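Local coordinates for protein blue-light receptor of the BLUF-family (Rhodobacter sphaeroides, PDB 2BYC) that probably senses blue light as a BLUF-family photoreceptor, using a bound flavin, here flavin mononucleotide, at residues Leu5-Tyr10 / Val51-Gly56; Arg13-Asp18 / Arg73-Leu78; Ile42-Gly47 / Glu111-Ser116. All blocks are in the same frame, centred on the assembly; numbering follows the deposited sequence. Where two conformers were deposited one is given.

Contact 1: Leu5-Tyr10 / Val51-Gly56; sequences LVSLTY and VQTIEG. With FMN (flavin mononucleotide), chain C.
Y10 sets its CG between the backbone N and the carbonyl carbon (chi1 72°), the crowded position, while Q52 sends its CG anti to the backbone N (chi1 -169°) and runs on extended. The two side chains therefore lie alongside each other on one face of the sheet, with ring and amide planes 84° apart. Y10 OH donates to Q52 OE1 at 2.6 Å, approaching from above the carbonyl plane, and Q52 CB comes within 3.4 Å of Y10 CZ. The amide's other end faces the flavin: Q52 NE2 gives hydrogen bonds to FMN N5 at 3.1 Å and to FMN O4 at 3.0 Å. A glutamine suits this place because it can accept from the tyrosine and donate to the flavin at once. Tyr-Gln-flavin is the hydrogen-bonding network characteristic of BLUF domains, and its rearrangement is thought to start signalling.

Antiparallel pairing carries these groups. V6 with G56, L8 with I54 and Y10 with Q52 are hydrogen-bonded pairs, as in V6 N to G56 O at 2.9 Å. On the other face, T9 and T53 lie side by side with each OG1 anti to its carbonyl carbon, which brings the hydroxyls together: T9 OG1 and T53 OG1 hydrogen-bond at 2.9 Å, either could donate, and the place of T53 OG1 is less certain. On this face too, the E55 carboxylate accepts from the backbone N of R89 and F90 and from T40 OG1. L5 CD1 presses tightly on G56 CA at 3.5 Å; G56 has backbone angles that would jam a CB against the preceding carbonyl.

Helix 58-69 covers the Y10-Q52 face, with R58 on V6, F65 on L8 and I68 on both Y10 and Q52. The T9-T53 face lies against H125 of helix 120-131, and strands 77-84 and 40-45 flank the pair.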
loop_
_atom_site.group_PDB
_atom_site.type_symbol
_atom_site.label_atom_id
_atom_site.label_comp_id
_atom_site.label_asym_id
_atom_site.label_seq_id
_atom_site.Cartn_x
_atom_site.Cartn_y
_atom_site.Cartn_z
ATOM N N LEU A 5 11.700 -0.582 12.237
ATOM C CA LEU A 5 10.923 -0.250 11.062
ATOM C C LEU A 5 10.591 -1.542 10.309
ATOM O O LEU A 5 11.476 -2.359 10.014
ATOM C CB LEU A 5 11.750 0.689 10.192
ATOM C CG LEU A 5 11.232 1.545 9.019
ATOM C CD1 LEU A 5 10.260 2.581 9.478
ATOM C CD2 LEU A 5 12.424 2.300 8.508
ATOM N N VAL A 6 9.323 -1.692 9.971
ATOM C CA VAL A 6 8.887 -2.838 9.135
ATOM C C VAL A 6 8.134 -2.386 7.881
ATOM O O VAL A 6 7.742 -1.281 7.802
ATOM C CB VAL A 6 8.050 -3.798 9.942
ATOM C CG1 VAL A 6 8.937 -4.553 10.979
ATOM C CG2 VAL A 6 6.843 -3.068 10.565
ATOM N N SER A 7 7.989 -3.263 6.893
ATOM C CA SER A 7 7.097 -3.017 5.752
ATOM C C SER A 7 6.104 -4.166 5.688
ATOM O O SER A 7 6.537 -5.319 5.591
ATOM C CB SER A 7 7.932 -2.984 4.438
ATOM O OG SER A 7 7.109 -2.699 3.295
ATOM N N LEU A 8 4.807 -3.891 5.687
ATOM C CA LEU A 8 3.816 -4.957 5.452
ATOM C C LEU A 8 3.082 -4.729 4.161
ATOM O O LEU A 8 2.756 -3.604 3.885
ATOM C CB LEU A 8 2.782 -4.926 6.593
ATOM C CG LEU A 8 1.708 -5.951 6.805
ATOM C CD1 LEU A 8 1.493 -5.729 8.283
ATOM C CD2 LEU A 8 0.466 -5.432 6.078
ATOM N N THR A 9 2.826 -5.788 3.393
ATOM C CA THR A 9 2.065 -5.650 2.155
ATOM C C THR A 9 1.002 -6.725 2.242
ATOM O O THR A 9 1.337 -7.836 2.596
ATOM C CB THR A 9 2.963 -6.044 0.956
ATOM O OG1 THR A 9 3.980 -5.051 0.854
ATOM C CG2 THR A 9 2.217 -6.010 -0.297
ATOM N N TYR A 10 -0.257 -6.351 1.936
ATOM C CA TYR A 10 -1.381 -7.249 1.928
ATOM C C TYR A 10 -2.157 -6.998 0.642
ATOM O O TYR A 10 -1.995 -6.006 -0.026
ATOM C CB TYR A 10 -2.266 -7.046 3.218
ATOM C CG TYR A 10 -3.029 -5.759 3.140
ATOM C CD1 TYR A 10 -4.125 -5.660 2.304
ATOM C CD2 TYR A 10 -2.681 -4.647 3.926
ATOM C CE1 TYR A 10 -4.803 -4.486 2.184
ATOM C CE2 TYR A 10 -3.382 -3.452 3.818
ATOM C CZ TYR A 10 -4.454 -3.401 2.974
ATOM O OH TYR A 10 -5.193 -2.274 2.785
ATOM N N VAL A 51 -3.712 -3.662 -3.335
ATOM C CA VAL A 51 -2.457 -4.159 -2.753
ATOM C C VAL A 51 -1.957 -2.945 -2.008
ATOM O O VAL A 51 -1.870 -1.892 -2.556
ATOM C CB VAL A 51 -1.468 -4.685 -3.828
ATOM C CG1 VAL A 51 -0.163 -5.033 -3.180
ATOM C CG2 VAL A 51 -2.061 -6.023 -4.489
ATOM N N GLN A 52 -1.743 -3.101 -0.705
ATOM C CA GLN A 52 -1.248 -1.999 0.113
ATOM C C GLN A 52 0.078 -2.353 0.781
ATOM O O GLN A 52 0.235 -3.447 1.270
ATOM C CB GLN A 52 -2.312 -1.496 1.112
ATOM C CG GLN A 52 -1.831 -0.220 1.710
ATOM C CD GLN A 52 -2.805 0.361 2.683
ATOM O OE1 GLN A 52 -3.543 -0.342 3.378
ATOM N NE2 GLN A 52 -2.811 1.656 2.741
ATOM N N THR A 53 1.034 -1.419 0.722
ATOM C CA THR A 53 2.294 -1.536 1.442
ATOM C C THR A 53 2.352 -0.403 2.429
ATOM O O THR A 53 2.196 0.748 2.007
ATOM C CB THR A 53 3.427 -1.316 0.498
ATOM O OG1 THR A 53 3.486 -2.431 -0.404
ATOM C CG2 THR A 53 4.761 -1.225 1.282
ATOM N N ILE A 54 2.540 -0.702 3.710
ATOM C CA ILE A 54 2.701 0.382 4.712
ATOM C C ILE A 54 3.950 0.101 5.422
ATOM O O ILE A 54 4.300 -1.082 5.625
ATOM C CB ILE A 54 1.570 0.342 5.786
ATOM C CG1 ILE A 54 1.485 -1.070 6.369
ATOM C CG2 ILE A 54 0.235 0.855 5.204
ATOM C CD1 ILE A 54 0.427 -1.290 7.379
ATOM N N GLU A 55 4.682 1.149 5.760
ATOM C CA GLU A 55 6.001 0.909 6.383
ATOM C C GLU A 55 6.110 1.926 7.496
ATOM O O GLU A 55 5.578 2.997 7.419
ATOM C CB GLU A 55 7.127 1.073 5.419
ATOM C CG GLU A 55 7.064 2.343 4.667
ATOM C CD GLU A 55 8.003 2.347 3.488
ATOM O OE1 GLU A 55 8.511 1.281 3.144
ATOM O OE2 GLU A 55 8.230 3.428 2.920
ATOM N N GLY A 56 6.714 1.527 8.574
ATOM C CA GLY A 56 6.806 2.384 9.743
ATOM C C GLY A 56 7.176 1.538 10.939
ATOM O O GLY A 56 7.524 0.423 10.777
HETATM N N1 FMN C . -6.620 4.324 6.876
HETATM C C2 FMN C . -5.427 4.889 7.268
HETATM O O2 FMN C . -5.401 5.694 8.229
HETATM N N3 FMN C . -4.267 4.601 6.628
HETATM C C4 FMN C . -4.340 3.761 5.573
HETATM O O4 FMN C . -3.326 3.445 5.038
HETATM C C4A FMN C . -5.541 3.176 5.157
HETATM N N5 FMN C . -5.561 2.317 4.072
HETATM C C5A FMN C . -6.742 1.661 3.694
HETATM C C6 FMN C . -6.762 0.774 2.641
HETATM C C7 FMN C . -7.938 0.153 2.194
HETATM C C7M FMN C . -7.894 -0.943 1.121
HETATM C C8 FMN C . -9.109 0.429 2.868
HETATM C C8M FMN C . -10.421 -0.248 2.503
HETATM C C9 FMN C . -9.105 1.313 3.944
HETATM C C9A FMN C . -7.892 1.940 4.363
HETATM N N10 FMN C . -7.870 2.854 5.441
HETATM C C10 FMN C . -6.675 3.446 5.834
HETATM C "C1'" FMN C . -9.120 3.446 6.000
HETATM C "C2'" FMN C . -9.111 2.935 7.421
HETATM O "O2'" FMN C . -9.715 1.681 7.275
HETATM C "C3'" FMN C . -9.840 3.806 8.458
HETATM O "O3'" FMN C . -11.212 3.690 8.250
HETATM C "C4'" FMN C . -9.490 5.286 8.486
HETATM O "O4'" FMN C . -8.159 5.562 8.974
HETATM C "C5'" FMN C . -10.455 6.006 9.432
HETATM O "O5'" FMN C . -11.523 6.742 8.830
HETATM P P FMN C . -12.244 7.738 9.860
HETATM O O1P FMN C . -13.290 8.618 9.157
HETATM O O2P FMN C . -12.913 6.809 10.865
HETATM O O3P FMN C . -11.075 8.505 10.427
#

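Contact 2: Arg13-Asp18 / Arg73-Leu78; sequences RVRLAD and RHQEIL. With FMN (flavin mononucleotide), chain C.
The far end of strand 5-14 pairs here with the short strand 74-75 in antiparallel fashion, extending the pairing of strand 5-14 beside the dimethylbenzene end of the flavin. R13 and Q75 make a hydrogen-bonded pair: R13 N reaches Q75 O at 2.7 Å with an N-H...O angle of 162°, and Q75 N returns a bond to R13 O. Farther along, R15 N donates to R73 O at 2.7 Å, but from 53° out of the carbonyl plane.

The long side chains spread over the surface. R13 CB meets Q75 CG at 3.5 Å, and R13 runs alongside E76 through its CG, 3.9 Å from E76 OE2; the opposite charges are near but form no salt bridge. R15 crosses Q75 at about a right angle, so that Q75 OE1 sits over one guanidinium face, offset toward the rim. L16 CD2 adds an apolar contact 3.9 Å from R73 CB.

H74 turns inward. FMN C8M sits 3.7 Å above the H74 ring, over its centre, and I77 CD1 lies over the opposite face, offset toward the rim. H74 also bonds S12 OG through ND1 and I68 O through NE2, which fixes the ring's rotation. R73 forms a salt bridge with D71, itself hydrogen-bonded to FMN; this charge pairing probably steadies D71, while the NE2-to-carbonyl bond is consistent with a proton on NE2.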
loop_
_atom_site.group_PDB
_atom_site.type_symbol
_atom_site.label_atom_id
_atom_site.label_comp_id
_atom_site.label_asym_id
_atom_site.label_seq_id
_atom_site.Cartn_x
_atom_site.Cartn_y
_atom_site.Cartn_z
ATOM N N ARG A 13 -9.656 -7.912 -1.654
ATOM C CA ARG A 13 -10.669 -7.677 -2.672
ATOM C C ARG A 13 -11.421 -6.429 -2.399
ATOM O O ARG A 13 -11.945 -6.220 -1.303
ATOM C CB ARG A 13 -11.727 -8.765 -2.640
ATOM C CG ARG A 13 -11.472 -9.854 -3.561
ATOM C CD ARG A 13 -12.553 -9.930 -4.634
ATOM N NE ARG A 13 -12.016 -10.680 -5.776
ATOM C CZ ARG A 13 -12.597 -10.737 -6.967
ATOM N NH1 ARG A 13 -13.749 -10.075 -7.174
ATOM N NH2 ARG A 13 -12.003 -11.416 -7.949
ATOM N N VAL A 14 -11.527 -5.630 -3.431
ATOM C CA VAL A 14 -12.287 -4.396 -3.379
ATOM C C VAL A 14 -13.745 -4.632 -3.025
ATOM O O VAL A 14 -14.352 -5.542 -3.520
ATOM C CB VAL A 14 -12.155 -3.701 -4.707
ATOM C CG1 VAL A 14 -13.255 -2.768 -4.948
ATOM C CG2 VAL A 14 -10.821 -2.974 -4.716
ATOM N N ARG A 15 -14.290 -3.821 -2.139
ATOM C CA ARG A 15 -15.678 -3.937 -1.868
ATOM C C ARG A 15 -16.302 -2.547 -1.711
ATOM O O ARG A 15 -16.779 -2.143 -0.627
ATOM C CB ARG A 15 -15.880 -4.811 -0.652
ATOM C CG ARG A 15 -17.256 -5.331 -0.581
ATOM C CD ARG A 15 -17.644 -5.439 0.865
ATOM N NE ARG A 15 -18.853 -6.215 0.997
ATOM C CZ ARG A 15 -19.274 -6.759 2.129
ATOM N NH1 ARG A 15 -18.561 -6.604 3.261
ATOM N NH2 ARG A 15 -20.426 -7.436 2.113
ATOM N N LEU A 16 -16.306 -1.828 -2.832
ATOM C CA LEU A 16 -16.589 -0.381 -2.865
ATOM C C LEU A 16 -18.001 -0.071 -3.385
ATOM O O LEU A 16 -18.355 -0.487 -4.462
ATOM C CB LEU A 16 -15.587 0.264 -3.805
ATOM C CG LEU A 16 -14.110 0.144 -3.476
ATOM C CD1 LEU A 16 -13.398 1.063 -4.413
ATOM C CD2 LEU A 16 -13.937 0.613 -2.072
ATOM N N ALA A 17 -18.803 0.670 -2.625
ATOM C CA ALA A 17 -20.167 1.000 -3.081
ATOM C C ALA A 17 -19.990 1.978 -4.236
ATOM O O ALA A 17 -20.662 1.866 -5.260
ATOM C CB ALA A 17 -20.985 1.603 -1.920
ATOM N N ASP A 18 -18.997 2.868 -4.113
ATOM C CA ASP A 18 -18.709 3.901 -5.110
ATOM C C ASP A 18 -17.253 4.204 -5.044
ATOM O O ASP A 18 -16.854 4.977 -4.198
ATOM C CB ASP A 18 -19.475 5.192 -4.745
ATOM C CG ASP A 18 -19.430 6.258 -5.841
ATOM O OD1 ASP A 18 -18.513 6.224 -6.698
ATOM O OD2 ASP A 18 -20.321 7.144 -5.843
ATOM N N ARG A 73 -14.745 -2.006 3.260
ATOM C CA ARG A 73 -14.656 -1.659 1.849
ATOM C C ARG A 73 -13.712 -2.583 1.123
ATOM O O ARG A 73 -13.386 -2.354 -0.060
ATOM C CB ARG A 73 -14.295 -0.181 1.681
ATOM C CG ARG A 73 -15.375 0.793 2.262
ATOM C CD ARG A 73 -14.890 2.204 2.270
ATOM N NE ARG A 73 -14.101 2.439 3.462
ATOM C CZ ARG A 73 -13.580 3.604 3.800
ATOM N NH1 ARG A 73 -13.771 4.701 3.038
ATOM N NH2 ARG A 73 -12.813 3.672 4.878
ATOM N N HIS A 74 -13.252 -3.627 1.812
ATOM C CA HIS A 74 -12.478 -4.709 1.145
ATOM C C HIS A 74 -12.643 -6.002 1.891
ATOM O O HIS A 74 -12.987 -5.956 3.033
ATOM C CB HIS A 74 -10.975 -4.374 0.950
ATOM C CG HIS A 74 -10.196 -4.088 2.210
ATOM N ND1 HIS A 74 -8.819 -3.977 2.205
ATOM C CD2 HIS A 74 -10.572 -3.862 3.489
ATOM C CE1 HIS A 74 -8.382 -3.682 3.419
ATOM N NE2 HIS A 74 -9.422 -3.606 4.219
ATOM N N GLN A 75 -12.347 -7.126 1.251
ATOM C CA GLN A 75 -12.512 -8.439 1.861
ATOM C C GLN A 75 -11.398 -9.355 1.471
ATOM O O GLN A 75 -10.608 -9.015 0.606
ATOM C CB GLN A 75 -13.801 -9.113 1.356
ATOM C CG GLN A 75 -14.093 -8.842 -0.098
ATOM C CD GLN A 75 -15.555 -9.142 -0.523
ATOM O OE1 GLN A 75 -16.497 -9.128 0.297
ATOM N NE2 GLN A 75 -15.736 -9.429 -1.814
ATOM N N GLU A 76 -11.388 -10.537 2.097
ATOM C CA GLU A 76 -10.414 -11.563 1.833
ATOM C C GLU A 76 -9.015 -10.977 1.991
ATOM O O GLU A 76 -8.187 -11.103 1.125
ATOM C CB GLU A 76 -10.568 -12.056 0.410
ATOM C CG GLU A 76 -11.946 -12.687 0.119
ATOM C CD GLU A 76 -12.075 -13.115 -1.340
ATOM O OE1 GLU A 76 -11.054 -13.599 -1.933
ATOM O OE2 GLU A 76 -13.194 -12.954 -1.905
ATOM N N ILE A 77 -8.780 -10.289 3.079
ATOM C CA ILE A 77 -7.455 -9.599 3.251
ATOM C C ILE A 77 -6.459 -10.681 3.578
ATOM O O ILE A 77 -6.690 -11.502 4.516
ATOM C CB ILE A 77 -7.582 -8.612 4.389
ATOM C CG1 ILE A 77 -8.608 -7.557 3.982
ATOM C CG2 ILE A 77 -6.245 -7.998 4.762
ATOM C CD1 ILE A 77 -9.287 -6.949 5.162
ATOM N N LEU A 78 -5.325 -10.657 2.890
ATOM C CA LEU A 78 -4.307 -11.572 3.269
ATOM C C LEU A 78 -2.944 -10.927 3.018
ATOM O O LEU A 78 -2.684 -10.358 1.991
ATOM C CB LEU A 78 -4.556 -12.836 2.446
ATOM C CG LEU A 78 -3.705 -14.028 2.709
ATOM C CD1 LEU A 78 -4.153 -14.700 4.015
ATOM C CD2 LEU A 78 -3.814 -14.977 1.469
HETATM N N1 FMN C . -6.620 4.324 6.876
HETATM C C2 FMN C . -5.427 4.889 7.268
HETATM O O2 FMN C . -5.401 5.694 8.229
HETATM N N3 FMN C . -4.267 4.601 6.628
HETATM C C4 FMN C . -4.340 3.761 5.573
HETATM O O4 FMN C . -3.326 3.445 5.038
HETATM C C4A FMN C . -5.541 3.176 5.157
HETATM N N5 FMN C . -5.561 2.317 4.072
HETATM C C5A FMN C . -6.742 1.661 3.694
HETATM C C6 FMN C . -6.762 0.774 2.641
HETATM C C7 FMN C . -7.938 0.153 2.194
HETATM C C7M FMN C . -7.894 -0.943 1.121
HETATM C C8 FMN C . -9.109 0.429 2.868
HETATM C C8M FMN C . -10.421 -0.248 2.503
HETATM C C9 FMN C . -9.105 1.313 3.944
HETATM C C9A FMN C . -7.892 1.940 4.363
HETATM N N10 FMN C . -7.870 2.854 5.441
HETATM C C10 FMN C . -6.675 3.446 5.834
HETATM C "C1'" FMN C . -9.120 3.446 6.000
HETATM C "C2'" FMN C . -9.111 2.935 7.421
HETATM O "O2'" FMN C . -9.715 1.681 7.275
HETATM C "C3'" FMN C . -9.840 3.806 8.458
HETATM O "O3'" FMN C . -11.212 3.690 8.250
HETATM C "C4'" FMN C . -9.490 5.286 8.486
HETATM O "O4'" FMN C . -8.159 5.562 8.974
HETATM C "C5'" FMN C . -10.455 6.006 9.432
HETATM O "O5'" FMN C . -11.523 6.742 8.830
HETATM P P FMN C . -12.244 7.738 9.860
HETATM O O1P FMN C . -13.290 8.618 9.157
HETATM O O2P FMN C . -12.913 6.809 10.865
HETATM O O3P FMN C . -11.075 8.505 10.427
#

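Contact 3: Ile42-Gly47 / Glu111-Ser116; sequences ILLYNG and ERLDLS
Three side chains carry this contact between the end of strand 40-45 and the loop that leads into helix 120-131: L44, N46 and L113. L44 CB points toward the loop, where it meets L113 CD1 at 3.9 Å. Its CG lies anti to the carbonyl carbon (chi1 -59°), and CD2, the methyl that continues the chain anti to CA, meets L113 CD2 at 4.0 Å. L113 has nearly the same first torsion but the other methyl extended: its second torsion (chi2 -171°) sets CD1 anti to CA, so that CD1 reaches L44 CB and N46 CG while CD2 turns to L44 CD2. The two leucines thus differ in which methyl leads. They cross obliquely, and their branched apolar ends suit a buried seam.

The backbone of L113 has left-handed helical angles, and its CB points toward the strand, whereas those of R112 and D114 point away.

N46 places CG between the backbone N and the carbonyl carbon (chi1 66°), the crowded position, and slides past L113 in the opposite direction. Its CB comes within 3.3 Å of E111 O and its CG lies 3.6 Å from the same carbonyl oxygen, near the carbonyl of R112 as well. A short amide side chain fits beside backbone carbonyls at this point, where the strand has just ended.

Around these residues, L44 also packs on L124 and I128 of helix 120-131, and L113 reaches L103 of helix 100-106 and V51 of strand 49-55. The N46 carbonyl receives a hydrogen bond from R100. The contact thus joins the loop between helices 100-106 and 120-131 to strands 40-45 and 49-55.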
loop_
_atom_site.group_PDB
_atom_site.type_symbol
_atom_site.label_atom_id
_atom_site.label_comp_id
_atom_site.label_asym_id
_atom_site.label_seq_id
_atom_site.Cartn_x
_atom_site.Cartn_y
_atom_site.Cartn_z
ATOM N N ILE A 42 2.109 2.894 -0.060
ATOM C CA ILE A 42 1.444 3.032 -1.333
ATOM C C ILE A 42 0.227 2.075 -1.335
ATOM O O ILE A 42 0.266 1.020 -0.740
ATOM C CB ILE A 42 2.417 2.738 -2.562
ATOM C CG1 ILE A 42 3.206 1.421 -2.331
ATOM C CG2 ILE A 42 3.428 3.815 -2.779
ATOM C CD1 ILE A 42 3.594 0.599 -3.603
ATOM N N LEU A 43 -0.827 2.480 -2.025
ATOM C CA LEU A 43 -1.982 1.663 -2.223
ATOM C C LEU A 43 -2.238 1.487 -3.682
ATOM O O LEU A 43 -2.352 2.463 -4.444
ATOM C CB LEU A 43 -3.109 2.405 -1.641
ATOM C CG LEU A 43 -4.556 1.897 -1.691
ATOM C CD1 LEU A 43 -4.673 0.538 -1.046
ATOM C CD2 LEU A 43 -5.511 2.927 -1.108
ATOM N N LEU A 44 -2.320 0.246 -4.119
ATOM C CA LEU A 44 -2.500 -0.014 -5.534
ATOM C C LEU A 44 -3.951 -0.407 -5.645
ATOM O O LEU A 44 -4.397 -1.206 -4.873
ATOM C CB LEU A 44 -1.549 -1.134 -6.058
ATOM C CG LEU A 44 -0.044 -0.899 -5.886
ATOM C CD1 LEU A 44 0.431 -1.028 -4.512
ATOM C CD2 LEU A 44 0.669 -1.961 -6.556
ATOM N N TYR A 45 -4.636 0.115 -6.650
ATOM C CA TYR A 45 -6.025 -0.152 -6.812
ATOM C C TYR A 45 -6.245 -0.424 -8.320
ATOM O O TYR A 45 -5.850 0.400 -9.116
ATOM C CB TYR A 45 -6.848 0.988 -6.271
ATOM C CG TYR A 45 -8.276 0.930 -6.769
ATOM C CD1 TYR A 45 -9.188 0.001 -6.266
ATOM C CD2 TYR A 45 -8.682 1.793 -7.788
ATOM C CE1 TYR A 45 -10.504 -0.057 -6.766
ATOM C CE2 TYR A 45 -9.951 1.751 -8.275
ATOM C CZ TYR A 45 -10.840 0.836 -7.797
ATOM O OH TYR A 45 -12.109 0.860 -8.371
ATOM N N ASN A 46 -6.830 -1.572 -8.706
ATOM C CA ASN A 46 -6.975 -1.895 -10.175
ATOM C C ASN A 46 -8.412 -2.117 -10.482
ATOM O O ASN A 46 -8.745 -2.532 -11.588
ATOM C CB ASN A 46 -6.208 -3.170 -10.536
ATOM C CG ASN A 46 -6.791 -4.430 -9.868
ATOM O OD1 ASN A 46 -6.380 -5.530 -10.132
ATOM N ND2 ASN A 46 -7.708 -4.252 -9.014
ATOM N N GLY A 47 -9.260 -1.815 -9.513
ATOM C CA GLY A 47 -10.679 -1.966 -9.698
ATOM C C GLY A 47 -11.222 -3.253 -9.102
ATOM O O GLY A 47 -12.418 -3.379 -8.935
ATOM N N GLU A 111 -0.721 -5.597 -13.467
ATOM C CA GLU A 111 -1.948 -4.806 -13.322
ATOM C C GLU A 111 -3.036 -5.645 -12.637
ATOM O O GLU A 111 -3.896 -5.107 -11.947
ATOM C CB GLU A 111 -2.402 -4.217 -14.694
ATOM C CG GLU A 111 -3.925 -3.854 -14.827
ATOM C CD GLU A 111 -4.549 -4.085 -16.243
ATOM O OE1 GLU A 111 -3.883 -3.873 -17.295
ATOM O OE2 GLU A 111 -5.744 -4.466 -16.298
ATOM N N ARG A 112 -2.976 -6.971 -12.799
ATOM C CA ARG A 112 -3.986 -7.817 -12.224
ATOM C C ARG A 112 -3.825 -7.883 -10.711
ATOM O O ARG A 112 -4.802 -8.165 -10.010
ATOM C CB ARG A 112 -4.017 -9.235 -12.836
ATOM C CG ARG A 112 -4.705 -9.269 -14.234
ATOM C CD ARG A 112 -5.430 -10.605 -14.533
ATOM N NE ARG A 112 -5.485 -10.799 -15.994
ATOM C CZ ARG A 112 -5.720 -11.941 -16.650
ATOM N NH1 ARG A 112 -5.954 -13.079 -16.009
ATOM N NH2 ARG A 112 -5.703 -11.933 -17.987
ATOM N N LEU A 113 -2.601 -7.668 -10.213
ATOM C CA LEU A 113 -2.381 -7.709 -8.733
ATOM C C LEU A 113 -2.788 -9.080 -8.122
ATOM O O LEU A 113 -3.472 -9.204 -7.057
ATOM C CB LEU A 113 -3.142 -6.584 -8.068
ATOM C CG LEU A 113 -2.742 -5.165 -8.437
ATOM C CD1 LEU A 113 -3.485 -4.250 -7.470
ATOM C CD2 LEU A 113 -1.276 -5.038 -8.234
ATOM N N ASP A 114 -2.350 -10.109 -8.805
ATOM C CA ASP A 114 -2.714 -11.420 -8.377
ATOM C C ASP A 114 -1.712 -11.825 -7.346
ATOM O O ASP A 114 -2.083 -12.576 -6.436
ATOM C CB ASP A 114 -2.832 -12.398 -9.521
ATOM C CG ASP A 114 -4.270 -12.659 -9.861
ATOM O OD1 ASP A 114 -5.057 -12.598 -8.880
ATOM O OD2 ASP A 114 -4.643 -12.879 -11.064
ATOM N N LEU A 115 -0.509 -11.225 -7.438
ATOM C CA LEU A 115 0.682 -11.598 -6.667
ATOM C C LEU A 115 1.014 -13.101 -6.719
ATOM O O LEU A 115 1.404 -13.658 -5.707
ATOM C CB LEU A 115 0.579 -11.164 -5.174
ATOM C CG LEU A 115 0.855 -9.742 -4.651
ATOM C CD1 LEU A 115 0.560 -8.606 -5.586
ATOM C CD2 LEU A 115 0.135 -9.594 -3.321
ATOM N N SER A 116 0.867 -13.755 -7.869
ATOM C CA SER A 116 1.144 -15.186 -7.928
ATOM C C SER A 116 2.597 -15.435 -8.154
ATOM O O SER A 116 3.133 -16.460 -7.742
ATOM C CB SER A 116 0.429 -15.788 -9.099
ATOM O OG SER A 116 -0.854 -15.239 -9.209
#

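How the contacts relate
Strand 5-14 is the first strand and serves two of the contacts. Its first half, 5-10, closes a long loop with 51-56 in contact 1; 13-18, which begins with the strand's last two residues, closes a longer one with 73-78 in contact 2, and the two loops cross. Strand 40-45 lies within both loops, yet its segment 42-47 contacts the later loop 111-116, so contact 3 crosses each of the others. Y10 OH meets H74 CE1 at 3.5 Å where contacts 1 and 2 converge on the flavin. Contacts 1 and 3 join through neighbouring strands 49-55 and 40-45, and V14 packs on Y45 between contacts 2 and 3, tying sheet, flavin pocket and later loop together.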